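Local structure of transmembrane oligosaccharyl transferase (Archaeoglobus fulgidus, 3WAJ) at residues A[684-689]-A[770-775]; A[762-767]-A[804-809]; A[839-844]-A[848-853]. The protein belongs to the STT3/AglB family of oligosaccharyl transferases, membrane proteins with a helical membrane-embedded N-terminal part and a soluble C-terminal part. All coordinates share one frame; numbering follows the deposited sequence.

Contact 1 of 3, residues A[684-689]-A[770-775]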
ATOM      1  N   LEU A 684       3.840  22.360 -11.679  1.00 33.73           N
ATOM      2  CA  LEU A 684       4.139  23.713 -11.201  1.00 33.63           C
ATOM      3  C   LEU A 684       3.902  24.741 -12.301  1.00 38.04           C
ATOM      4  O   LEU A 684       3.249  25.749 -12.072  1.00 37.06           O
ATOM      5  CB  LEU A 684       5.557  23.821 -10.631  1.00 36.25           C
ATOM      6  CG  LEU A 684       5.845  25.082  -9.801  1.00 37.69           C
ATOM      7  CD1 LEU A 684       6.486  24.727  -8.480  1.00 32.05           C
ATOM      8  CD2 LEU A 684       6.713  26.089 -10.560  1.00 35.05           C
ATOM      9  N   PHE A 685       4.402  24.470 -13.502  1.00 39.17           N
ATOM     10  CA  PHE A 685       4.210  25.391 -14.624  1.00 37.49           C
ATOM     11  C   PHE A 685       2.962  25.088 -15.467  1.00 38.74           C
ATOM     12  O   PHE A 685       2.758  25.713 -16.514  1.00 39.58           O
ATOM     13  CB  PHE A 685       5.468  25.422 -15.518  1.00 39.16           C
ATOM     14  CG  PHE A 685       6.714  25.883 -14.803  1.00 41.67           C
ATOM     15  CD1 PHE A 685       6.941  27.234 -14.564  1.00 45.27           C
ATOM     16  CD2 PHE A 685       7.655  24.970 -14.372  1.00 40.55           C
ATOM     17  CE1 PHE A 685       8.090  27.661 -13.906  1.00 43.46           C
ATOM     18  CE2 PHE A 685       8.801  25.387 -13.716  1.00 41.41           C
ATOM     19  CZ  PHE A 685       9.017  26.737 -13.482  1.00 41.47           C
ATOM     20  N   ASP A 686       2.141  24.133 -15.018  1.00 37.04           N
ATOM     21  CA  ASP A 686       0.889  23.799 -15.700  1.00 33.80           C
ATOM     22  C   ASP A 686       1.120  23.353 -17.135  1.00 33.05           C
ATOM     23  O   ASP A 686       0.266  23.508 -18.004  1.00 36.57           O
ATOM     24  CB  ASP A 686      -0.111  24.983 -15.617  1.00 26.89           C
ATOM     25  CG  ASP A 686      -0.625  25.214 -14.187  1.00 37.43           C
ATOM     26  OD1 ASP A 686      -0.959  24.208 -13.512  1.00 33.94           O
ATOM     27  OD2 ASP A 686      -0.636  26.386 -13.724  1.00 40.88           O
ATOM     28  N   GLY A 687       2.302  22.803 -17.366  1.00 35.66           N
ATOM     29  CA  GLY A 687       2.652  22.253 -18.658  1.00 31.46           C
ATOM     30  C   GLY A 687       3.230  23.279 -19.603  1.00 37.38           C
ATOM     31  O   GLY A 687       3.427  22.992 -20.782  1.00 43.96           O
ATOM     32  N   SER A 688       3.513  24.474 -19.099  1.00 37.64           N
ATOM     33  CA  SER A 688       4.060  25.531 -19.954  1.00 40.49           C
ATOM     34  C   SER A 688       5.460  25.161 -20.449  1.00 44.89           C
ATOM     35  O   SER A 688       6.287  24.657 -19.680  1.00 47.12           O
ATOM     36  CB  SER A 688       4.101  26.862 -19.191  1.00 39.72           C
ATOM     37  OG  SER A 688       4.378  27.938 -20.063  1.00 48.21           O
ATOM     38  N   GLY A 689       5.734  25.398 -21.731  1.00 44.87           N
ATOM     39  CA  GLY A 689       7.052  25.095 -22.278  1.00 42.70           C
ATOM     40  C   GLY A 689       7.089  23.808 -23.075  1.00 46.49           C
ATOM     41  O   GLY A 689       7.887  23.678 -24.004  1.00 49.35           O
ATOM     42  N   TYR A 770      -5.365  20.217  -6.849  1.00 30.00           N
ATOM     43  CA  TYR A 770      -4.685  19.093  -6.194  1.00 35.54           C
ATOM     44  C   TYR A 770      -4.284  18.028  -7.222  1.00 36.28           C
ATOM     45  O   TYR A 770      -3.155  17.527  -7.209  1.00 37.88           O
ATOM     46  CB  TYR A 770      -5.623  18.472  -5.158  1.00 31.73           C
ATOM     47  CG  TYR A 770      -4.964  17.572  -4.133  1.00 36.47           C
ATOM     48  CD1 TYR A 770      -4.899  17.948  -2.801  1.00 32.79           C
ATOM     49  CD2 TYR A 770      -4.444  16.322  -4.485  1.00 34.34           C
ATOM     50  CE1 TYR A 770      -4.324  17.119  -1.847  1.00 27.30           C
ATOM     51  CE2 TYR A 770      -3.861  15.494  -3.533  1.00 25.11           C
ATOM     52  CZ  TYR A 770      -3.802  15.906  -2.220  1.00 29.12           C
ATOM     53  OH  TYR A 770      -3.227  15.111  -1.267  1.00 37.71           O
ATOM     54  N   VAL A 771      -5.221  17.684  -8.102  1.00 29.30           N
ATOM     55  CA  VAL A 771      -4.972  16.684  -9.137  1.00 31.90           C
ATOM     56  C   VAL A 771      -5.081  17.326 -10.510  1.00 31.10           C
ATOM     57  O   VAL A 771      -6.022  18.069 -10.769  1.00 38.17           O
ATOM     58  CB  VAL A 771      -5.971  15.519  -9.049  1.00 31.02           C
ATOM     59  CG1 VAL A 771      -5.621  14.445 -10.084  1.00 27.49           C
ATOM     60  CG2 VAL A 771      -5.965  14.919  -7.660  1.00 26.99           C
ATOM     61  N   LYS A 772      -4.111  17.049 -11.379  1.00 34.52           N
ATOM     62  CA  LYS A 772      -4.134  17.551 -12.754  1.00 37.57           C
ATOM     63  C   LYS A 772      -3.958  16.410 -13.750  1.00 35.32           C
ATOM     64  O   LYS A 772      -3.170  15.499 -13.520  1.00 32.52           O
ATOM     65  CB  LYS A 772      -3.059  18.621 -12.968  1.00 31.54           C
ATOM     66  CG  LYS A 772      -3.315  19.900 -12.203  1.00 33.47           C
ATOM     67  CD  LYS A 772      -2.107  20.808 -12.303  1.00 34.59           C
ATOM     68  CE  LYS A 772      -2.106  21.849 -11.203  1.00 27.84           C
ATOM     69  NZ  LYS A 772      -1.121  22.904 -11.515  1.00 29.00           N
ATOM     70  N   ILE A 773      -4.702  16.467 -14.849  1.00 29.00           N
ATOM     71  CA  ILE A 773      -4.596  15.466 -15.900  1.00 30.25           C
ATOM     72  C   ILE A 773      -4.100  16.103 -17.198  1.00 30.22           C
ATOM     73  O   ILE A 773      -4.616  17.126 -17.644  1.00 39.42           O
ATOM     74  CB  ILE A 773      -5.950  14.798 -16.151  1.00 31.96           C
ATOM     75  CG1 ILE A 773      -6.449  14.139 -14.872  1.00 27.21           C
ATOM     76  CG2 ILE A 773      -5.872  13.766 -17.265  1.00 37.73           C
ATOM     77  CD1 ILE A 773      -7.857  13.564 -15.004  1.00 27.73           C
ATOM     78  N   PHE A 774      -3.104  15.490 -17.813  1.00 31.08           N
ATOM     79  CA  PHE A 774      -2.597  15.966 -19.088  1.00 28.60           C
ATOM     80  C   PHE A 774      -2.758  14.888 -20.164  1.00 36.23           C
ATOM     81  O   PHE A 774      -2.772  13.687 -19.861  1.00 37.08           O
ATOM     82  CB  PHE A 774      -1.123  16.336 -18.952  1.00 30.49           C
ATOM     83  CG  PHE A 774      -0.860  17.400 -17.923  1.00 32.82           C
ATOM     84  CD1 PHE A 774      -0.674  18.726 -18.311  1.00 33.38           C
ATOM     85  CD2 PHE A 774      -0.800  17.083 -16.566  1.00 28.68           C
ATOM     86  CE1 PHE A 774      -0.438  19.734 -17.364  1.00 28.16           C
ATOM     87  CE2 PHE A 774      -0.556  18.086 -15.607  1.00 29.36           C
ATOM     88  CZ  PHE A 774      -0.376  19.415 -16.016  1.00 23.78           C
ATOM     89  N   GLU A 775      -2.871  15.318 -21.418  1.00 37.60           N
ATOM     90  CA  GLU A 775      -2.907  14.397 -22.544  1.00 38.18           C
ATOM     91  C   GLU A 775      -1.612  14.489 -23.329  1.00 40.63           C
ATOM     92  O   GLU A 775      -1.160  15.588 -23.681  1.00 39.07           O
ATOM     93  CB  GLU A 775      -4.076  14.701 -23.493  1.00 37.61           C
ATOM     94  CG  GLU A 775      -4.201  13.681 -24.622  1.00 34.28           C
ATOM     95  CD  GLU A 775      -5.278  14.035 -25.631  1.00 48.64           C
ATOM     96  OE1 GLU A 775      -5.704  15.216 -25.669  1.00 50.88           O
ATOM     97  OE2 GLU A 775      -5.690  13.127 -26.395  1.00 56.46           O
TER
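Lys772 brings its ammonium group to the carboxylate of Asp686 in a salt bridge between strand 771-776 and the turn that follows helix 678-684. Lys772 NZ is modelled 2.4 Å from Asp686 OD1, so short that the exact length is doubtful. The two side chains cross at about a right angle. Lys772 runs extended beyond CG and arrives with its tip, whereas Asp686 swings CG beside its own backbone N (chi1 -69°) and turns OD1 to meet it. Asp686 OD2 lies 4.2 Å from Lys772 NZ and serves a second salt bridge, to Arg805. Two residues along the strand, Phe774 leaves the backbone on the same side as Lys772. Its ring is met at the edge, near its plane, by the backbone: Phe774 CE1 is 3.9 Å from Asp686 O. Gly687 N approaches CE1 of Phe774 obliquely, at 4.1 Å. Asp686 and Gly687 are the middle residues of a type I' turn closed by the bond from Ser688 N to Phe685 O. Lys772 NZ also donates to His683 O. With a lysine on one carboxylate oxygen and an arginine on the other, buried Asp686 is probably held ionised.

Contact 2 of 3, residues A[762-767]-A[804-809]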
ATOM      1  N   PRO A 762       7.519  32.002 -17.314  1.00 44.12           N
ATOM      2  CA  PRO A 762       6.973  32.669 -16.118  1.00 43.82           C
ATOM      3  C   PRO A 762       5.926  31.803 -15.462  1.00 46.07           C
ATOM      4  O   PRO A 762       5.372  30.936 -16.143  1.00 50.58           O
ATOM      5  CB  PRO A 762       6.311  33.929 -16.684  1.00 38.76           C
ATOM      6  CG  PRO A 762       5.907  33.529 -18.081  1.00 35.94           C
ATOM      7  CD  PRO A 762       6.978  32.568 -18.567  1.00 38.17           C
ATOM      8  N   VAL A 763       5.659  32.041 -14.176  1.00 41.63           N
ATOM      9  CA  VAL A 763       4.638  31.309 -13.444  1.00 41.14           C
ATOM     10  C   VAL A 763       3.957  32.250 -12.442  1.00 50.56           C
ATOM     11  O   VAL A 763       4.624  33.033 -11.762  1.00 49.94           O
ATOM     12  CB  VAL A 763       5.246  30.085 -12.711  1.00 40.53           C
ATOM     13  CG1 VAL A 763       6.281  30.534 -11.687  1.00 42.13           C
ATOM     14  CG2 VAL A 763       4.158  29.240 -12.044  1.00 31.37           C
ATOM     15  N   LYS A 764       2.632  32.195 -12.350  1.00 53.79           N
ATOM     16  CA  LYS A 764       1.959  33.043 -11.375  1.00 49.81           C
ATOM     17  C   LYS A 764       2.070  32.450  -9.979  1.00 49.37           C
ATOM     18  O   LYS A 764       2.029  31.223  -9.805  1.00 43.84           O
ATOM     19  CB  LYS A 764       0.497  33.316 -11.756  1.00 44.77           C
ATOM     20  CG  LYS A 764       0.373  34.338 -12.860  1.00 54.30           C
ATOM     21  CD  LYS A 764      -1.061  34.799 -13.083  1.00 61.90           C
ATOM     22  CE  LYS A 764      -1.974  33.655 -13.504  1.00 57.52           C
ATOM     23  NZ  LYS A 764      -3.227  34.161 -14.142  1.00 53.38           N
ATOM     24  N   ILE A 765       2.235  33.329  -8.991  1.00 47.99           N
ATOM     25  CA  ILE A 765       2.290  32.906  -7.597  1.00 40.59           C
ATOM     26  C   ILE A 765       0.854  32.707  -7.104  1.00 39.56           C
ATOM     27  O   ILE A 765       0.165  33.664  -6.759  1.00 44.82           O
ATOM     28  CB  ILE A 765       3.106  33.897  -6.745  1.00 38.83           C
ATOM     29  CG1 ILE A 765       4.538  33.924  -7.280  1.00 35.85           C
ATOM     30  CG2 ILE A 765       3.079  33.495  -5.264  1.00 35.41           C
ATOM     31  CD1 ILE A 765       5.460  34.809  -6.518  1.00 48.19           C
ATOM     32  N   ALA A 766       0.410  31.449  -7.122  1.00 37.00           N
ATOM     33  CA  ALA A 766      -0.982  31.074  -6.862  1.00 32.41           C
ATOM     34  C   ALA A 766      -1.098  29.570  -6.678  1.00 35.73           C
ATOM     35  O   ALA A 766      -0.303  28.814  -7.247  1.00 39.27           O
ATOM     36  CB  ALA A 766      -1.872  31.516  -8.011  1.00 26.01           C
ATOM     37  N   PRO A 767      -2.104  29.125  -5.902  1.00 28.62           N
ATOM     38  CA  PRO A 767      -2.267  27.679  -5.772  1.00 25.88           C
ATOM     39  C   PRO A 767      -2.959  27.138  -7.026  1.00 33.07           C
ATOM     40  O   PRO A 767      -3.206  27.905  -7.948  1.00 33.08           O
ATOM     41  CB  PRO A 767      -3.169  27.537  -4.538  1.00 22.83           C
ATOM     42  CG  PRO A 767      -4.026  28.770  -4.550  1.00 26.10           C
ATOM     43  CD  PRO A 767      -3.107  29.877  -5.116  1.00 30.39           C
ATOM     44  N   ASN A 804     -11.922  27.587 -13.490  1.00 54.30           N
ATOM     45  CA  ASN A 804     -11.883  29.004 -13.837  1.00 59.99           C
ATOM     46  C   ASN A 804     -10.632  29.675 -13.281  1.00 57.18           C
ATOM     47  O   ASN A 804     -10.697  30.742 -12.658  1.00 60.44           O
ATOM     48  CB  ASN A 804     -13.176  29.720 -13.406  1.00 65.72           C
ATOM     49  CG  ASN A 804     -14.425  29.137 -14.078  1.00 73.18           C
ATOM     50  OD1 ASN A 804     -14.381  28.688 -15.227  1.00 73.16           O
ATOM     51  ND2 ASN A 804     -15.540  29.130 -13.353  1.00 77.56           N
ATOM     52  N   ARG A 805      -9.500  29.008 -13.497  1.00 47.01           N
ATOM     53  CA  ARG A 805      -8.176  29.537 -13.185  1.00 40.13           C
ATOM     54  C   ARG A 805      -7.432  29.700 -14.496  1.00 45.17           C
ATOM     55  O   ARG A 805      -7.601  28.887 -15.414  1.00 52.68           O
ATOM     56  CB  ARG A 805      -7.417  28.568 -12.281  1.00 33.25           C
ATOM     57  CG  ARG A 805      -5.941  28.894 -12.093  1.00 37.75           C
ATOM     58  CD  ARG A 805      -5.299  27.928 -11.095  1.00 38.85           C
ATOM     59  NE  ARG A 805      -5.159  26.575 -11.629  1.00 34.22           N
ATOM     60  CZ  ARG A 805      -4.087  26.139 -12.293  1.00 40.79           C
ATOM     61  NH1 ARG A 805      -3.059  26.949 -12.495  1.00 29.07           N
ATOM     62  NH2 ARG A 805      -4.042  24.894 -12.756  1.00 46.80           N
ATOM     63  N   THR A 806      -6.623  30.751 -14.602  1.00 45.62           N
ATOM     64  CA  THR A 806      -5.830  30.960 -15.810  1.00 46.85           C
ATOM     65  C   THR A 806      -4.326  30.861 -15.559  1.00 45.46           C
ATOM     66  O   THR A 806      -3.849  31.040 -14.437  1.00 42.73           O
ATOM     67  CB  THR A 806      -6.161  32.298 -16.490  1.00 47.12           C
ATOM     68  OG1 THR A 806      -5.822  33.378 -15.610  1.00 53.72           O
ATOM     69  CG2 THR A 806      -7.637  32.355 -16.847  1.00 43.25           C
ATOM     70  N   PHE A 807      -3.587  30.569 -16.624  1.00 40.85           N
ATOM     71  CA  PHE A 807      -2.131  30.600 -16.590  1.00 40.26           C
ATOM     72  C   PHE A 807      -1.696  30.798 -18.019  1.00 44.16           C
ATOM     73  O   PHE A 807      -2.493  30.591 -18.939  1.00 49.84           O
ATOM     74  CB  PHE A 807      -1.532  29.300 -16.011  1.00 42.46           C
ATOM     75  CG  PHE A 807      -1.900  28.050 -16.778  1.00 43.24           C
ATOM     76  CD1 PHE A 807      -2.937  27.229 -16.331  1.00 44.16           C
ATOM     77  CD2 PHE A 807      -1.217  27.691 -17.940  1.00 41.25           C
ATOM     78  CE1 PHE A 807      -3.295  26.066 -17.033  1.00 40.22           C
ATOM     79  CE2 PHE A 807      -1.569  26.529 -18.646  1.00 42.33           C
ATOM     80  CZ  PHE A 807      -2.613  25.716 -18.181  1.00 38.18           C
ATOM     81  N   GLU A 808      -0.446  31.199 -18.219  1.00 48.38           N
ATOM     82  CA  GLU A 808       0.059  31.411 -19.568  1.00 43.39           C
ATOM     83  C   GLU A 808       0.827  30.198 -20.071  1.00 44.91           C
ATOM     84  O   GLU A 808       1.711  29.680 -19.373  1.00 50.45           O
ATOM     85  CB  GLU A 808       0.949  32.658 -19.616  1.00 46.62           C
ATOM     86  CG  GLU A 808       0.186  33.965 -19.482  1.00 56.32           C
ATOM     87  CD  GLU A 808      -0.848  34.147 -20.582  1.00 61.99           C
ATOM     88  OE1 GLU A 808      -0.489  34.051 -21.781  1.00 60.87           O
ATOM     89  OE2 GLU A 808      -2.028  34.369 -20.239  1.00 61.36           O
ATOM     90  N   TYR A 809       0.471  29.726 -21.265  1.00 41.48           N
ATOM     91  CA  TYR A 809       1.313  28.773 -21.977  1.00 40.87           C
ATOM     92  C   TYR A 809       2.374  29.567 -22.728  1.00 46.81           C
ATOM     93  O   TYR A 809       2.059  30.517 -23.450  1.00 47.27           O
ATOM     94  CB  TYR A 809       0.502  27.928 -22.970  1.00 43.40           C
ATOM     95  CG  TYR A 809       1.381  27.026 -23.827  1.00 49.99           C
ATOM     96  CD1 TYR A 809       1.745  25.763 -23.383  1.00 48.47           C
ATOM     97  CD2 TYR A 809       1.865  27.444 -25.070  1.00 47.56           C
ATOM     98  CE1 TYR A 809       2.561  24.930 -24.150  1.00 44.36           C
ATOM     99  CE2 TYR A 809       2.683  26.613 -25.843  1.00 47.07           C
ATOM    100  CZ  TYR A 809       3.023  25.359 -25.374  1.00 46.66           C
ATOM    101  OH  TYR A 809       3.826  24.521 -26.114  1.00 47.42           O
TER
HETATM  102  O   HOH W   1       4.104  30.242 -18.213  1.00 48.12           O
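Lys764 reaches across to Thr806 with two weak hydrogen bonds, its NZ lying 3.1 Å from OG1 and 3.2 Å from the carbonyl O of Thr806. A bend at chi3 (-62°) lets the lysine bring its end to both acceptors. The threonine presents OG1 from a position between its backbone N and carbonyl carbon (chi1 63°). The carboxylate of Glu808 is farther off, Lys764 NZ to Glu808 OE2 being 6.2 Å, and binds Thr798 and Asn796 instead; any pull on the ammonium group would act only at a distance. A water lies between two backbone carbonyls, 2.5 Å from Pro762 O and 2.7 Å from Glu808 O. The remaining contacts are packing: Lys764 CE sits 4.3 Å from Phe807 CA, and Arg805 CD lies 3.8 Å from Pro767 O. The arginine's charged end looks elsewhere, forming a salt bridge with Glu698. Residues 762-767 thus run beside strand 806-814, an outermost strand of the antiparallel sheet, while Val763 and Ile765 rest on helix 740-755. Strand 792-800 pairs with 806-814 within the sheet, and Met695 of strand 693-698 touches both Arg805 and Phe807.

Contact 3 of 3, residues A[839-844]-A[848-853]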
ATOM      1  N   PRO A 839      -6.060  33.016 -29.061  1.00 63.60           N
ATOM      2  CA  PRO A 839      -5.263  32.296 -30.061  1.00 61.31           C
ATOM      3  C   PRO A 839      -3.800  32.346 -29.646  1.00 59.90           C
ATOM      4  O   PRO A 839      -3.465  33.080 -28.711  1.00 64.89           O
ATOM      5  CB  PRO A 839      -5.471  33.124 -31.331  1.00 61.08           C
ATOM      6  CG  PRO A 839      -5.896  34.481 -30.845  1.00 58.76           C
ATOM      7  CD  PRO A 839      -6.694  34.229 -29.612  1.00 59.78           C
ATOM      8  N   TYR A 840      -2.940  31.585 -30.310  1.00 53.66           N
ATOM      9  CA  TYR A 840      -1.513  31.698 -30.040  1.00 54.37           C
ATOM     10  C   TYR A 840      -0.985  33.030 -30.586  1.00 60.19           C
ATOM     11  O   TYR A 840      -1.284  33.407 -31.725  1.00 63.00           O
ATOM     12  CB  TYR A 840      -0.745  30.548 -30.693  1.00 55.66           C
ATOM     13  CG  TYR A 840      -0.986  29.162 -30.129  1.00 51.27           C
ATOM     14  CD1 TYR A 840      -0.335  28.733 -28.983  1.00 44.62           C
ATOM     15  CD2 TYR A 840      -1.824  28.268 -30.778  1.00 52.53           C
ATOM     16  CE1 TYR A 840      -0.534  27.461 -28.490  1.00 45.00           C
ATOM     17  CE2 TYR A 840      -2.031  26.994 -30.290  1.00 52.06           C
ATOM     18  CZ  TYR A 840      -1.385  26.598 -29.148  1.00 51.26           C
ATOM     19  OH  TYR A 840      -1.588  25.328 -28.663  1.00 53.56           O
ATOM     20  N   HIS A 841      -0.205  33.744 -29.782  1.00 61.45           N
ATOM     21  CA  HIS A 841       0.463  34.951 -30.263  1.00 64.01           C
ATOM     22  C   HIS A 841       1.935  34.625 -30.524  1.00 72.83           C
ATOM     23  O   HIS A 841       2.734  34.552 -29.584  1.00 78.34           O
ATOM     24  CB  HIS A 841       0.341  36.101 -29.253  1.00 59.42           C
ATOM     25  CG  HIS A 841      -1.022  36.237 -28.648  1.00 70.17           C
ATOM     26  ND1 HIS A 841      -2.099  36.746 -29.342  1.00 77.41           N
ATOM     27  CD2 HIS A 841      -1.482  35.930 -27.410  1.00 70.52           C
ATOM     28  CE1 HIS A 841      -3.165  36.741 -28.559  1.00 79.99           C
ATOM     29  NE2 HIS A 841      -2.819  36.251 -27.382  1.00 73.55           N
ATOM     30  N   ILE A 842       2.290  34.398 -31.788  1.00 70.50           N
ATOM     31  CA  ILE A 842       3.691  34.193 -32.145  1.00 70.71           C
ATOM     32  C   ILE A 842       4.337  35.551 -32.283  1.00 76.54           C
ATOM     33  O   ILE A 842       3.701  36.517 -32.723  1.00 79.62           O
ATOM     34  CB  ILE A 842       3.879  33.518 -33.503  1.00 71.22           C
ATOM     35  CG1 ILE A 842       2.547  33.144 -34.114  1.00 82.45           C
ATOM     36  CG2 ILE A 842       4.800  32.307 -33.415  1.00 62.90           C
ATOM     37  CD1 ILE A 842       2.674  32.944 -35.576  1.00 88.24           C
ATOM     38  N   LYS A 843       5.614  35.614 -31.937  1.00 70.82           N
ATOM     39  CA  LYS A 843       6.352  36.850 -32.030  1.00 73.16           C
ATOM     40  C   LYS A 843       7.752  36.512 -32.503  1.00 79.89           C
ATOM     41  O   LYS A 843       8.458  35.716 -31.874  1.00 82.06           O
ATOM     42  CB  LYS A 843       6.377  37.553 -30.673  1.00 70.47           C
ATOM     43  CG  LYS A 843       7.097  38.891 -30.640  1.00 73.67           C
ATOM     44  CD  LYS A 843       7.243  39.374 -29.200  1.00 75.98           C
ATOM     45  CE  LYS A 843       7.975  40.708 -29.104  1.00 81.85           C
ATOM     46  NZ  LYS A 843       7.130  41.849 -29.570  1.00 89.56           N
ATOM     47  N   ALA A 844       8.121  37.090 -33.641  1.00 81.07           N
ATOM     48  CA  ALA A 844       9.476  37.010 -34.161  1.00 83.00           C
ATOM     49  C   ALA A 844       9.977  38.441 -34.303  1.00 89.10           C
ATOM     50  O   ALA A 844       9.594  39.144 -35.237  1.00 89.69           O
ATOM     51  CB  ALA A 844       9.499  36.296 -35.503  1.00 79.77           C
ATOM     52  N   VAL A 848       4.349  40.199 -35.304  1.00 93.29           N
ATOM     53  CA  VAL A 848       3.526  39.347 -34.452  1.00 86.92           C
ATOM     54  C   VAL A 848       2.330  38.812 -35.227  1.00 86.87           C
ATOM     55  O   VAL A 848       1.769  39.501 -36.074  1.00 90.53           O
ATOM     56  CB  VAL A 848       3.036  40.086 -33.190  1.00 85.51           C
ATOM     57  CG1 VAL A 848       4.206  40.718 -32.464  1.00 86.22           C
ATOM     58  CG2 VAL A 848       1.998  41.143 -33.545  1.00 83.82           C
ATOM     59  N   LYS A 849       1.943  37.574 -34.941  1.00 87.76           N
ATOM     60  CA  LYS A 849       0.786  36.983 -35.594  1.00 85.82           C
ATOM     61  C   LYS A 849      -0.183  36.382 -34.584  1.00 80.80           C
ATOM     62  O   LYS A 849      -0.058  36.585 -33.376  1.00 78.77           O
ATOM     63  CB  LYS A 849       1.218  35.928 -36.611  1.00 88.79           C
ATOM     64  CG  LYS A 849       2.056  36.454 -37.770  1.00 89.99           C
ATOM     65  CD  LYS A 849       1.199  37.189 -38.790  1.00 94.07           C
ATOM     66  CE  LYS A 849       2.033  37.672 -39.976  1.00 97.89           C
ATOM     67  NZ  LYS A 849       2.720  36.558 -40.705  1.00 97.88           N
ATOM     68  N   GLU A 850      -1.139  35.620 -35.096  1.00 76.34           N
ATOM     69  CA  GLU A 850      -2.296  35.221 -34.322  1.00 71.72           C
ATOM     70  C   GLU A 850      -2.863  33.945 -34.949  1.00 78.06           C
ATOM     71  O   GLU A 850      -3.691  34.013 -35.860  1.00 85.63           O
ATOM     72  CB  GLU A 850      -3.330  36.351 -34.383  1.00 66.93           C
ATOM     73  CG  GLU A 850      -4.270  36.460 -33.203  1.00 72.48           C
ATOM     74  CD  GLU A 850      -3.821  37.497 -32.192  1.00 85.59           C
ATOM     75  OE1 GLU A 850      -2.650  37.931 -32.268  1.00 90.73           O
ATOM     76  OE2 GLU A 850      -4.639  37.877 -31.322  1.00 88.62           O
ATOM     77  N   ILE A 851      -2.404  32.789 -34.468  1.00 73.51           N
ATOM     78  CA  ILE A 851      -2.819  31.491 -35.005  1.00 71.63           C
ATOM     79  C   ILE A 851      -3.932  30.868 -34.177  1.00 70.32           C
ATOM     80  O   ILE A 851      -3.915  30.924 -32.939  1.00 70.33           O
ATOM     81  CB  ILE A 851      -1.684  30.444 -34.942  1.00 74.00           C
ATOM     82  CG1 ILE A 851      -0.306  31.094 -34.914  1.00 74.79           C
ATOM     83  CG2 ILE A 851      -1.807  29.407 -36.062  1.00 69.94           C
ATOM     84  CD1 ILE A 851       0.805  30.083 -34.709  1.00 75.63           C
ATOM     85  N   THR A 852      -4.876  30.231 -34.857  1.00 64.47           N
ATOM     86  CA  THR A 852      -5.773  29.310 -34.177  1.00 68.08           C
ATOM     87  C   THR A 852      -5.491  27.912 -34.730  1.00 69.51           C
ATOM     88  O   THR A 852      -5.273  27.744 -35.937  1.00 69.03           O
ATOM     89  CB  THR A 852      -7.257  29.717 -34.310  1.00 65.84           C
ATOM     90  OG1 THR A 852      -7.931  28.834 -35.217  1.00 65.93           O
ATOM     91  CG2 THR A 852      -7.369  31.164 -34.785  1.00 59.45           C
ATOM     92  N   ILE A 853      -5.454  26.925 -33.835  1.00 64.92           N
ATOM     93  CA  ILE A 853      -5.116  25.549 -34.196  1.00 63.11           C
ATOM     94  C   ILE A 853      -6.341  24.665 -33.998  1.00 61.45           C
ATOM     95  O   ILE A 853      -7.107  24.868 -33.051  1.00 68.36           O
ATOM     96  CB  ILE A 853      -3.966  25.013 -33.310  1.00 70.15           C
ATOM     97  CG1 ILE A 853      -2.710  25.872 -33.474  1.00 70.89           C
ATOM     98  CG2 ILE A 853      -3.642  23.561 -33.640  1.00 66.52           C
ATOM     99  CD1 ILE A 853      -2.079  25.752 -34.848  1.00 70.74           C
TER
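Glu850 folds its side chain back over Pro839 and alongside His841. From CB, with CG anti to the backbone N (chi1 -152°), Glu850 CG comes to rest 3.5 Å from Pro839 CG, an aliphatic contact in which the two side chains cross at a slant. Beyond CG, a bend at chi2 (97°) carries the carboxylate to the imidazole edge. Glu850 OE1 accepts a weak hydrogen bond from His841 ND1 at 3.2 Å, and Glu850 OE2 lies 3.3 Å from His841 CE1. The two side chains run side by side, pointing the same way, with ring and carboxylate planes 66° apart, which is far from a parallel stack; Pro839 O sits over one face of the imidazole. Beneath these side chains the backbones form a beta hairpin at the edge of the four-stranded antiparallel sheet in the peripheral domain. Tyr840 and Ile851 make its hydrogen-bonded pair, with bonds from Tyr840 N to Ile851 O and from Ile851 N to Tyr840 O. Lys849 N bonds to Ile842 O nearer the turn, and Lys843 and Val848 form a non-hydrogen-bonded pair. A separate apolar cluster has Ile842 CD1 at 3.5 Å from both Lys849 CB and Ile851 CD1. Ile851 continues onto Val782 of strand 780-785. Tyr840 crosses Ile853 at about a right angle, its CE2 3.4 Å from Ile853 CG1, while its hydroxyl bonds to Tyr826 O.

Contact 1 opens at the turn after helix 678-684 and closes on strand 771-776, across a long excursion, nearly half of it helical. Before it closes, contact 2 has begun in the loop after helix 740-755; it ends on strand 806-814, so the two loops cross. They also touch: Leu684 O of contact 1 packs on Val763 of contact 2, and Ser688 OG probably bonds to Glu808 O. Together they tie the mixed sheet containing 771-776, and helix 740-755, to the antiparallel sheet of the peripheral domain. Contact 3 follows in series, a short hairpin closure on that same antiparallel sheet. Tyr809 and Tyr840 pack together between contacts 2 and 3, whereas contacts 1 and 3 do not touch.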